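Local coordinates for protein BZZ1 (Saccharomyces cerevisiae, PDB 2A28), which acts in endocytosis and trafficking to the vacuole and works with type I myosins in repolarising the actin cytoskeleton, and is represented here by its second SH3 domain, at residues T26-D31 and G43-F48. Residues are numbered along the deposited sequence; the frame is centred on the assembly and turned at random.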
loop_
_atom_site.group_PDB
_atom_site.type_symbol
_atom_site.label_atom_id
_atom_site.label_comp_id
_atom_site.label_asym_id
_atom_site.label_seq_id
_atom_site.Cartn_x
_atom_site.Cartn_y
_atom_site.Cartn_z
ATOM N N THR A 26 7.140 0.942 -2.344
ATOM C CA THR A 26 7.966 -0.198 -2.743
ATOM C C THR A 26 7.278 -1.474 -2.297
ATOM O O THR A 26 6.869 -1.612 -1.116
ATOM C CB THR A 26 9.346 -0.082 -2.086
ATOM O OG1 THR A 26 9.916 1.149 -2.606
ATOM C CG2 THR A 26 10.209 -1.258 -2.495
ATOM N N VAL A 27 7.091 -2.415 -3.226
ATOM C CA VAL A 27 6.401 -3.656 -2.930
ATOM C C VAL A 27 7.350 -4.629 -2.264
ATOM O O VAL A 27 8.414 -4.894 -2.795
ATOM C CB VAL A 27 5.872 -4.292 -4.198
ATOM C CG1 VAL A 27 5.317 -5.683 -3.956
ATOM C CG2 VAL A 27 4.792 -3.353 -4.770
ATOM N N ILE A 28 6.914 -5.154 -1.115
ATOM C CA ILE A 28 7.640 -6.205 -0.411
ATOM C C ILE A 28 6.993 -7.546 -0.660
ATOM O O ILE A 28 7.730 -8.515 -0.967
ATOM C CB ILE A 28 7.758 -5.860 1.066
ATOM C CG1 ILE A 28 8.550 -4.535 1.301
ATOM C CG2 ILE A 28 8.404 -6.987 1.877
ATOM C CD1 ILE A 28 8.472 -4.026 2.725
ATOM N N ARG A 29 5.681 -7.666 -0.606
ATOM C CA ARG A 29 4.912 -8.895 -0.866
ATOM C C ARG A 29 3.712 -8.465 -1.687
ATOM O O ARG A 29 2.910 -7.657 -1.243
ATOM C CB ARG A 29 4.570 -9.655 0.433
ATOM C CG ARG A 29 4.034 -11.072 0.329
ATOM C CD ARG A 29 2.545 -11.185 0.081
ATOM N NE ARG A 29 1.772 -10.705 1.204
ATOM C CZ ARG A 29 0.631 -10.023 1.153
ATOM N NH1 ARG A 29 0.044 -9.652 0.010
ATOM N NH2 ARG A 29 0.067 -9.658 2.245
ATOM N N GLY A 30 3.648 -8.939 -2.921
ATOM C CA GLY A 30 2.614 -8.504 -3.835
ATOM C C GLY A 30 1.307 -9.115 -3.450
ATOM O O GLY A 30 1.150 -10.050 -2.664
ATOM N N ASP A 31 0.269 -8.621 -4.125
ATOM C CA ASP A 31 -1.064 -9.155 -3.871
ATOM C C ASP A 31 -1.146 -10.631 -4.172
ATOM O O ASP A 31 -0.826 -11.013 -5.260
ATOM C CB ASP A 31 -2.074 -8.365 -4.722
ATOM C CG ASP A 31 -3.485 -8.502 -4.251
ATOM O OD1 ASP A 31 -3.954 -9.537 -3.733
ATOM O OD2 ASP A 31 -4.224 -7.518 -4.240
ATOM N N GLY A 43 9.805 4.421 4.423
ATOM C CA GLY A 43 9.971 3.654 5.627
ATOM C C GLY A 43 8.704 3.298 6.366
ATOM O O GLY A 43 8.792 2.478 7.272
ATOM N N LEU A 44 7.544 3.840 6.051
ATOM C CA LEU A 44 6.272 3.434 6.623
ATOM C C LEU A 44 5.897 2.103 5.941
ATOM O O LEU A 44 5.740 2.131 4.712
ATOM C CB LEU A 44 5.236 4.498 6.292
ATOM C CG LEU A 44 3.833 4.280 6.835
ATOM C CD1 LEU A 44 3.828 4.316 8.354
ATOM C CD2 LEU A 44 2.836 5.277 6.253
ATOM N N LYS A 45 5.751 0.998 6.670
ATOM C CA LYS A 45 5.554 -0.355 6.122
ATOM C C LYS A 45 4.307 -0.996 6.644
ATOM O O LYS A 45 4.056 -0.996 7.847
ATOM C CB LYS A 45 6.788 -1.147 6.573
ATOM C CG LYS A 45 6.820 -2.548 6.024
ATOM C CD LYS A 45 8.244 -3.149 6.094
ATOM C CE LYS A 45 8.707 -3.161 7.539
ATOM N NZ LYS A 45 9.938 -4.015 7.657
ATOM N N GLY A 46 3.536 -1.576 5.749
ATOM C CA GLY A 46 2.347 -2.303 6.110
ATOM C C GLY A 46 1.530 -2.642 4.914
ATOM O O GLY A 46 1.944 -2.541 3.733
ATOM N N LEU A 47 0.335 -3.137 5.163
ATOM C CA LEU A 47 -0.613 -3.540 4.172
ATOM C C LEU A 47 -1.472 -2.354 3.689
ATOM O O LEU A 47 -1.946 -1.546 4.448
ATOM C CB LEU A 47 -1.611 -4.581 4.722
ATOM C CG LEU A 47 -0.999 -5.882 5.227
ATOM C CD1 LEU A 47 -2.031 -6.725 5.942
ATOM C CD2 LEU A 47 -0.411 -6.670 4.064
ATOM N N PHE A 48 -1.722 -2.360 2.378
ATOM C CA PHE A 48 -2.607 -1.346 1.789
ATOM C C PHE A 48 -3.366 -1.991 0.636
ATOM O O PHE A 48 -2.933 -3.011 0.073
ATOM C CB PHE A 48 -1.822 -0.118 1.254
ATOM C CG PHE A 48 -0.763 -0.489 0.268
ATOM C CD1 PHE A 48 -1.009 -0.426 -1.101
ATOM C CD2 PHE A 48 0.483 -0.907 0.649
ATOM C CE1 PHE A 48 -0.084 -0.804 -2.022
ATOM C CE2 PHE A 48 1.432 -1.278 -0.238
ATOM C CZ PHE A 48 1.180 -1.195 -1.599
#
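The backbones at Ile28 and Lys45 stay 9.0 Å apart between their CA atoms, because strand 36-41 runs between strands 24-27 and 44-49 and only side chains reach across it. At Ile28 the chain turns a corner, and Ile28 and Arg29 both pair with Tyr38 in a classic beta bulge. Ile28 CD1 presses on Lys45 CD at 3.5 Å, tight for two carbons, the two side chains meeting at about a right angle; both also touch Tyr38. Further along, Arg29 leaves with CG anti to its N (chi1 -168°), then bends at chi2 and chi3, bringing the guanidinium round to the carbonyl of Gly30. There Arg29 NH1 donates to Gly30 O at 2.9 Å, nearly straight at 170°, with the oxygen close to the guanidinium plane but the donor well above the carbonyl plane. NH1 also bonds Trp36 O, which helps hold the guanidinium where Arg29 NH2 meets Leu47 CD2 obliquely at 3.5 Å. A leucine in place of Arg29 would probably leave the carbonyls of Gly30 and Trp36 without this donor and the Leu47 methyl with less cover. Across this SH3 sheet the contact is therefore unbonded van der Waals packing at the surface, one carbon-carbon touch and one guanidinium nitrogen on a methyl.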